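Spondin-1 (Homo sapiens, PDB 2ZOU) is a secreted glycoprotein of the extracellular matrix, probably acting in cell adhesion, whose reeler domain folds as a beta-sandwich. Local coordinates at residues E19-F24 against E137-K142; S51-F56 against A124-K129; G55-A60 against P92-E97. All coordinates share one frame; numbering follows the deposited sequence.

Contact 1 of 3, residues E19-F24 against E137-K142; sequences EGYTEF and EGSLTK. With EDO (1,2-ethanediol), chain E.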
# COMPACT_ATOMS: atom_id res chain seq x y z
N GLU A 19 5.92 -15.23 4.25
CA GLU A 19 6.48 -14.41 3.19
C GLU A 19 6.22 -15.06 1.84
O GLU A 19 5.60 -16.12 1.74
CB GLU A 19 7.97 -14.16 3.42
CG GLU A 19 8.25 -13.29 4.65
CD GLU A 19 9.73 -13.06 4.90
OE1 GLU A 19 10.56 -13.91 4.50
OE2 GLU A 19 10.08 -12.04 5.53
N GLY A 20 6.70 -14.41 0.80
CA GLY A 20 6.50 -14.94 -0.51
C GLY A 20 5.11 -14.64 -0.99
O GLY A 20 4.44 -13.70 -0.53
N TYR A 21 4.65 -15.46 -1.92
CA TYR A 21 3.70 -14.96 -2.88
C TYR A 21 2.31 -15.51 -2.67
O TYR A 21 2.12 -16.70 -2.45
CB TYR A 21 4.21 -15.14 -4.31
CG TYR A 21 5.17 -14.04 -4.73
CD1 TYR A 21 5.19 -13.56 -6.04
CD2 TYR A 21 6.04 -13.46 -3.81
CE1 TYR A 21 6.06 -12.53 -6.42
CE2 TYR A 21 6.91 -12.44 -4.17
CZ TYR A 21 6.92 -11.99 -5.47
OH TYR A 21 7.79 -10.98 -5.81
N THR A 22 1.33 -14.61 -2.73
CA THR A 22 -0.06 -15.01 -2.79
C THR A 22 -0.55 -14.58 -4.17
O THR A 22 0.22 -14.11 -5.00
CB THR A 22 -0.91 -14.36 -1.68
OG1 THR A 22 -1.07 -12.95 -1.94
CG2 THR A 22 -0.28 -14.57 -0.31
N GLU A 23 -1.85 -14.75 -4.42
CA GLU A 23 -2.39 -14.33 -5.70
C GLU A 23 -2.70 -12.82 -5.74
O GLU A 23 -3.19 -12.31 -6.75
CB GLU A 23 -3.64 -15.13 -6.06
CG GLU A 23 -4.83 -14.74 -5.26
CD GLU A 23 -5.03 -15.57 -4.01
OE1 GLU A 23 -4.04 -15.87 -3.29
OE2 GLU A 23 -6.20 -15.91 -3.73
N PHE A 24 -2.41 -12.12 -4.65
CA PHE A 24 -2.65 -10.69 -4.58
C PHE A 24 -1.32 -9.98 -4.74
O PHE A 24 -0.34 -10.34 -4.09
CB PHE A 24 -3.29 -10.31 -3.24
CG PHE A 24 -4.59 -10.98 -3.00
CD1 PHE A 24 -5.77 -10.46 -3.54
CD2 PHE A 24 -4.66 -12.16 -2.27
CE1 PHE A 24 -6.99 -11.09 -3.33
CE2 PHE A 24 -5.89 -12.81 -2.07
CZ PHE A 24 -7.05 -12.27 -2.58
N GLU A 137 8.23 -9.10 3.41
CA GLU A 137 8.52 -9.40 2.01
C GLU A 137 7.39 -10.25 1.47
O GLU A 137 6.75 -10.99 2.22
CB GLU A 137 9.82 -10.18 1.88
CG GLU A 137 11.05 -9.33 2.02
CD GLU A 137 12.32 -10.14 2.01
OE1 GLU A 137 12.29 -11.34 1.63
OE2 GLU A 137 13.37 -9.59 2.40
N GLY A 138 7.14 -10.15 0.18
CA GLY A 138 6.08 -10.93 -0.42
C GLY A 138 5.40 -10.18 -1.53
O GLY A 138 5.81 -9.08 -1.89
N SER A 139 4.34 -10.77 -2.06
CA SER A 139 3.70 -10.18 -3.22
C SER A 139 2.92 -8.90 -2.92
O SER A 139 2.62 -8.14 -3.84
CB SER A 139 2.81 -11.22 -3.92
OG SER A 139 1.79 -11.70 -3.07
N LEU A 140 2.58 -8.67 -1.65
CA LEU A 140 1.89 -7.45 -1.24
C LEU A 140 2.82 -6.43 -0.59
O LEU A 140 2.38 -5.54 0.11
CB LEU A 140 0.72 -7.79 -0.31
CG LEU A 140 -0.52 -8.35 -1.02
CD1 LEU A 140 -1.57 -8.70 0.03
CD2 LEU A 140 -1.10 -7.40 -2.01
N THR A 141 4.12 -6.55 -0.87
CA THR A 141 5.12 -5.65 -0.29
C THR A 141 6.12 -5.25 -1.37
O THR A 141 6.64 -6.10 -2.11
CB THR A 141 5.84 -6.34 0.88
OG1 THR A 141 4.85 -6.77 1.82
CG2 THR A 141 6.88 -5.42 1.57
N LYS A 142 6.38 -3.95 -1.48
CA LYS A 142 7.35 -3.46 -2.46
C LYS A 142 8.25 -2.41 -1.84
O LYS A 142 7.78 -1.46 -1.25
CB LYS A 142 6.66 -2.88 -3.70
CG LYS A 142 7.62 -2.41 -4.80
CD LYS A 142 8.41 -3.53 -5.45
CE LYS A 142 9.45 -3.01 -6.46
NZ LYS A 142 10.79 -2.67 -5.86
C1 EDO E . -2.56 -10.04 -9.19
O1 EDO E . -1.68 -11.01 -8.62
C2 EDO E . -2.32 -9.84 -10.68
O2 EDO E . -3.35 -10.48 -11.44
O HOH W 1 0.49 -11.44 -0.45
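Residues 19-24 form an irregular run leading into strand 24-28, and residues 137-142 form a loop and turn within the broken strand 131-144. The backbones come closest at Gly20 and Gly138, whose CA atoms are 4.0 Å apart. A type I beta turn runs from Gly138 to Thr141. The backbone angles of both glycines would drive a CB against the preceding carbonyl O, and at Gly138 a CB would also meet Gly20 O. Ser139 N gives a weak hydrogen bond to Gly20 O.

Ser139 is the centre of the contact. Its CB points toward the other segment, and OG sits between its own backbone N and carbonyl carbon (chi1 60°). It accepts a nearly straight bond from Thr22 N (3.0 Å to Ser139 OG, 169° at the hydrogen). It donates to Phe24 O, 2.7 Å from Ser139 OG and nearly along the C=O axis. A water also donates to OG and is hydrogen-bonded to Thr22 OG1. The same Thr22 OG1 accepts from Phe24 N, 3.1 Å away, in an ST turn. Through its bonds to Thr22 N and Phe24 O, Ser139 OG ties the start of strand 24-28, in one sheet of the beta-sandwich, to the outermost strand 131-144 of the other.

Tyr21 lays one ring face over Ser139 CB, a CH-pi contact of 3.9 Å from that CB to the ring centroid. Deeper in, Phe24 CB packs on Leu140 CD2 at 3.8 Å. At the exposed end Glu19 and Glu137 cross obliquely, extended beyond CG. Their like-charged carboxylates stand close, with 4.2 Å between Glu19 OE1 and Glu137 OE1.

Contact 2 of 3, residues S51-F56 against A124-K129; sequences SYFRGF and ASIVQK. With EDO (1,2-ethanediol), chain D; EDO (1,2-ethanediol), chain F.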
# COMPACT_ATOMS: atom_id res chain seq x y z
N SER A 51 -9.67 -14.84 -7.89
CA SER A 51 -9.74 -14.22 -6.57
C SER A 51 -10.26 -12.78 -6.60
O SER A 51 -10.34 -12.14 -7.66
CB SER A 51 -8.38 -14.29 -5.86
OG SER A 51 -7.98 -15.65 -5.68
N TYR A 52 -10.60 -12.29 -5.42
CA TYR A 52 -11.08 -10.94 -5.22
C TYR A 52 -10.78 -10.57 -3.78
O TYR A 52 -10.43 -11.44 -2.97
CB TYR A 52 -12.59 -10.84 -5.50
CG TYR A 52 -13.39 -11.82 -4.68
CD1 TYR A 52 -13.81 -11.49 -3.39
CD2 TYR A 52 -13.68 -13.10 -5.17
CE1 TYR A 52 -14.52 -12.40 -2.61
CE2 TYR A 52 -14.39 -14.02 -4.39
CZ TYR A 52 -14.80 -13.66 -3.11
OH TYR A 52 -15.50 -14.54 -2.34
N PHE A 53 -10.91 -9.29 -3.46
CA PHE A 53 -10.85 -8.87 -2.07
C PHE A 53 -12.05 -7.98 -1.76
O PHE A 53 -12.54 -7.24 -2.61
CB PHE A 53 -9.51 -8.20 -1.73
CG PHE A 53 -9.09 -7.11 -2.67
CD1 PHE A 53 -8.41 -7.42 -3.85
CD2 PHE A 53 -9.36 -5.78 -2.39
CE1 PHE A 53 -8.00 -6.41 -4.73
CE2 PHE A 53 -8.99 -4.76 -3.27
CZ PHE A 53 -8.27 -5.07 -4.43
N ARG A 54 -12.54 -8.09 -0.53
CA ARG A 54 -13.68 -7.29 -0.08
C ARG A 54 -13.20 -6.10 0.74
O ARG A 54 -13.96 -5.16 0.98
CB ARG A 54 -14.65 -8.16 0.72
CG ARG A 54 -15.42 -9.14 -0.15
CD ARG A 54 -16.45 -9.94 0.64
NE ARG A 54 -15.82 -10.77 1.68
CZ ARG A 54 -15.91 -10.55 2.98
NH1 ARG A 54 -16.64 -9.54 3.47
NH2 ARG A 54 -15.29 -11.37 3.82
N GLY A 55 -11.95 -6.13 1.16
CA GLY A 55 -11.34 -5.06 1.92
C GLY A 55 -9.83 -5.10 1.83
O GLY A 55 -9.23 -6.14 1.51
N PHE A 56 -9.19 -3.97 2.08
CA PHE A 56 -7.73 -3.87 2.02
C PHE A 56 -7.25 -2.71 2.88
O PHE A 56 -8.03 -1.80 3.20
CB PHE A 56 -7.23 -3.70 0.58
CG PHE A 56 -7.41 -2.31 0.04
CD1 PHE A 56 -6.40 -1.36 0.15
CD2 PHE A 56 -8.63 -1.92 -0.51
CE1 PHE A 56 -6.60 -0.06 -0.31
CE2 PHE A 56 -8.84 -0.64 -0.98
CZ PHE A 56 -7.83 0.30 -0.88
N ALA A 124 0.60 -3.89 1.79
CA ALA A 124 -0.84 -4.05 1.84
C ALA A 124 -1.25 -5.31 2.57
O ALA A 124 -0.50 -6.29 2.64
CB ALA A 124 -1.42 -4.06 0.45
N SER A 125 -2.45 -5.26 3.13
CA SER A 125 -3.14 -6.39 3.72
C SER A 125 -4.50 -6.47 3.06
O SER A 125 -5.06 -5.43 2.70
CB SER A 125 -3.29 -6.15 5.22
OG SER A 125 -4.10 -7.13 5.81
N ILE A 126 -5.03 -7.68 2.88
CA ILE A 126 -6.37 -7.82 2.28
C ILE A 126 -7.26 -8.80 3.05
O ILE A 126 -6.77 -9.62 3.84
CB ILE A 126 -6.37 -8.21 0.76
CG1 ILE A 126 -5.93 -9.67 0.54
CG2 ILE A 126 -5.58 -7.19 -0.11
CD1 ILE A 126 -7.05 -10.69 0.56
N VAL A 127 -8.57 -8.72 2.79
CA VAL A 127 -9.51 -9.78 3.19
C VAL A 127 -10.34 -10.29 2.01
O VAL A 127 -10.86 -9.49 1.24
CB VAL A 127 -10.43 -9.38 4.38
CG1 VAL A 127 -11.21 -8.10 4.09
CG2 VAL A 127 -11.37 -10.53 4.75
N GLN A 128 -10.45 -11.62 1.88
CA GLN A 128 -11.34 -12.29 0.90
C GLN A 128 -12.31 -13.17 1.69
O GLN A 128 -13.43 -12.75 1.96
CB GLN A 128 -10.53 -13.11 -0.13
CG GLN A 128 -11.39 -13.77 -1.24
CD GLN A 128 -10.59 -14.52 -2.32
OE1 GLN A 128 -11.16 -15.02 -3.28
NE2 GLN A 128 -9.28 -14.64 -2.13
N LYS A 129 -11.86 -14.38 2.06
CA LYS A 129 -12.55 -15.24 3.04
C LYS A 129 -11.59 -15.61 4.18
O LYS A 129 -11.93 -16.40 5.07
CB LYS A 129 -13.13 -16.48 2.35
CG LYS A 129 -14.23 -16.17 1.35
CD LYS A 129 -15.09 -17.37 1.06
CE LYS A 129 -16.08 -17.08 -0.05
NZ LYS A 129 -17.06 -18.18 -0.19
C1 EDO D . -7.56 -6.72 6.44
O1 EDO D . -6.33 -6.40 7.10
C2 EDO D . -7.72 -5.84 5.21
O2 EDO D . -7.68 -4.45 5.59
C1 EDO F . 1.43 -9.71 2.48
O1 EDO F . 0.38 -8.90 3.00
C2 EDO F . 1.17 -11.19 2.71
O2 EDO F . 1.70 -11.96 1.64
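Gln128 has more surface buried here than any other residue, followed by Tyr52 and Val127. The Gln128 side chain is extended, with CG anti to the backbone N (chi1 -177°), and crosses the Tyr52 ring at about a right angle. CG makes a CH-pi contact over the face, 3.9 Å from Gln128 CG to the ring centroid. Gln128 OE1 lies over the same face, also offset toward the rim, 3.6 Å from Tyr52 CE2. The amide plane is turned 69° from the ring.

The backbone of Gln128 is held by Arg54. Arg54 NE and NH2 grip Gln128 O side-on, with Arg54 NH2 3.0 Å from that oxygen. The bend at chi3 of Arg54 goes with this grip, and the oxygen lies near the guanidinium plane.

Val127 faces both Arg54 and Gly55, a classic beta bulge. Arg54 N donates to Val127 O at 2.8 Å, nearly along the C=O axis. Val127 N donates to Gly55 O at 3.0 Å. Val127 CG1 packs against Gly55, where a CB would be tight.

On the sheet face carrying Phe56 and Ile126, Phe56 CB meets Ile126 CG2; Phe53 CB, from the preceding loop, also reaches Ile126. Leu45 of strand 40-47 and Phe24 of strand 24-28 cover Ile126 from the opposing sheet, and Ile132 of strand 131-144 lies beside it.

Contact 3 of 3, residues G55-A60 against P92-E97; sequences GFTLIA and PVAVTE. With EDO (1,2-ethanediol), chain D.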
# COMPACT_ATOMS: atom_id res chain seq x y z
N GLY A 55 -11.95 -6.13 1.16
CA GLY A 55 -11.34 -5.06 1.92
C GLY A 55 -9.83 -5.10 1.83
O GLY A 55 -9.23 -6.14 1.51
N PHE A 56 -9.19 -3.97 2.08
CA PHE A 56 -7.73 -3.87 2.02
C PHE A 56 -7.25 -2.71 2.88
O PHE A 56 -8.03 -1.80 3.20
CB PHE A 56 -7.23 -3.70 0.58
CG PHE A 56 -7.41 -2.31 0.04
CD1 PHE A 56 -6.40 -1.36 0.15
CD2 PHE A 56 -8.63 -1.92 -0.51
CE1 PHE A 56 -6.60 -0.06 -0.31
CE2 PHE A 56 -8.84 -0.64 -0.98
CZ PHE A 56 -7.83 0.30 -0.88
N THR A 57 -5.98 -2.77 3.23
CA THR A 57 -5.29 -1.65 3.86
C THR A 57 -3.95 -1.48 3.18
O THR A 57 -3.24 -2.46 2.97
CB THR A 57 -5.05 -1.89 5.35
OG1 THR A 57 -6.29 -2.22 5.99
CG2 THR A 57 -4.48 -0.63 6.00
N LEU A 58 -3.60 -0.25 2.88
CA LEU A 58 -2.38 0.06 2.17
C LEU A 58 -1.63 1.19 2.87
O LEU A 58 -2.22 2.24 3.15
CB LEU A 58 -2.73 0.46 0.72
CG LEU A 58 -1.62 1.10 -0.11
CD1 LEU A 58 -0.48 0.14 -0.31
CD2 LEU A 58 -2.15 1.59 -1.44
N ILE A 59 -0.34 0.97 3.15
CA ILE A 59 0.52 1.97 3.82
C ILE A 59 1.87 2.09 3.13
O ILE A 59 2.24 1.24 2.32
CB ILE A 59 0.69 1.67 5.34
CG1 ILE A 59 1.33 0.29 5.54
CG2 ILE A 59 -0.66 1.81 6.05
CD1 ILE A 59 1.58 -0.06 7.01
N ALA A 60 2.59 3.18 3.43
CA ALA A 60 3.95 3.38 2.96
C ALA A 60 4.80 3.76 4.17
O ALA A 60 4.54 4.80 4.78
CB ALA A 60 3.99 4.48 1.93
N PRO A 92 -5.19 7.93 9.47
CA PRO A 92 -5.39 8.83 8.33
C PRO A 92 -4.32 8.75 7.25
O PRO A 92 -4.49 9.33 6.17
CB PRO A 92 -5.37 10.22 8.99
CG PRO A 92 -4.54 10.03 10.22
CD PRO A 92 -4.92 8.67 10.72
N VAL A 93 -3.24 8.03 7.55
CA VAL A 93 -2.13 7.80 6.63
C VAL A 93 -2.28 6.48 5.86
O VAL A 93 -1.46 6.18 4.99
CB VAL A 93 -0.75 7.83 7.38
CG1 VAL A 93 -0.37 9.27 7.74
CG2 VAL A 93 -0.76 6.92 8.61
N ALA A 94 -3.33 5.72 6.17
CA ALA A 94 -3.60 4.44 5.52
C ALA A 94 -4.77 4.55 4.53
O ALA A 94 -5.77 5.23 4.82
CB ALA A 94 -3.90 3.36 6.57
N VAL A 95 -4.61 3.90 3.37
CA VAL A 95 -5.69 3.80 2.38
C VAL A 95 -6.47 2.51 2.62
O VAL A 95 -5.88 1.46 2.89
CB VAL A 95 -5.13 3.84 0.91
CG1 VAL A 95 -6.26 3.88 -0.08
CG2 VAL A 95 -4.24 5.07 0.71
N THR A 96 -7.79 2.57 2.51
CA THR A 96 -8.64 1.40 2.73
C THR A 96 -9.85 1.46 1.77
O THR A 96 -9.98 2.43 1.01
CB THR A 96 -9.06 1.29 4.22
OG1 THR A 96 -9.61 0.00 4.48
CG2 THR A 96 -10.06 2.39 4.60
N GLU A 97 -10.69 0.42 1.76
CA GLU A 97 -11.87 0.39 0.90
C GLU A 97 -12.95 1.36 1.38
O GLU A 97 -13.08 1.62 2.58
CB GLU A 97 -12.41 -1.05 0.74
CG GLU A 97 -13.25 -1.64 1.89
CD GLU A 97 -12.49 -1.94 3.18
OE1 GLU A 97 -11.25 -2.07 3.18
OE2 GLU A 97 -13.16 -2.04 4.24
C1 EDO D . -7.56 -6.72 6.44
O1 EDO D . -6.33 -6.40 7.10
C2 EDO D . -7.72 -5.84 5.21
O2 EDO D . -7.68 -4.45 5.59
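Leu58 and Val95 form the apolar centre, side by side on the face of the sheet turned to the other half of the beta-sandwich. They are an antiparallel hydrogen-bonded pair in strands 55-62 and 95-97, with 4.1 Å between Leu58 CB and Val95 CB. The axes of the two short strands come within 4.7 Å of each other and run nearly antiparallel, at 172°. Leu58 N donates to Val95 O and Val95 N to Leu58 O, both within the carbonyl planes. Val108 of strand 105-111 packs on Leu58 from the opposing sheet.

On the same face the Phe56 ring reaches across to the second strand. One ring face lies over Thr96 CA, and Phe56 CE1 meets the methyl Val95 CG1 at 4.0 Å. On the reverse face Ile59 CG2 packs on Ala94 CB at 3.6 Å, where the chain turns the corner into strand 95-97.

Toward the end at Gly55 the contact becomes polar. Glu97 bends at chi2 (-69°), so its carboxylate folds back along Gly55 to reach the Phe56 backbone N. Thr96 OG1 sits 2.7 Å from Phe56 O and 2.9 Å from Glu97 OE1. Phe56 N donates to Glu97 OE1 at 3.0 Å, from above the carboxylate plane.

How the contacts relate
Contact 3 is the buried one; contacts 1 and 2 are partly buried. Contacts 2 and 3 share Gly55 and Phe56, and so sit on the two edges of strand 55-62. Ser125 O, 2.9 Å from Thr57 N, probably continues the ladder of contact 2 onto a residue of contact 3. Contact 1 joins the outermost strand 131-144 of the same sheet to the segment leading into the opposing sheet. It touches contact 2 through a probable Glu23–Ser51 side-chain bond and through Phe24 packing on Gln128. A serine hydroxyl ties loops in contact 1, a bulge and an arginine close contact 2, and paired backbone bonds with a glutamate at the end hold contact 3.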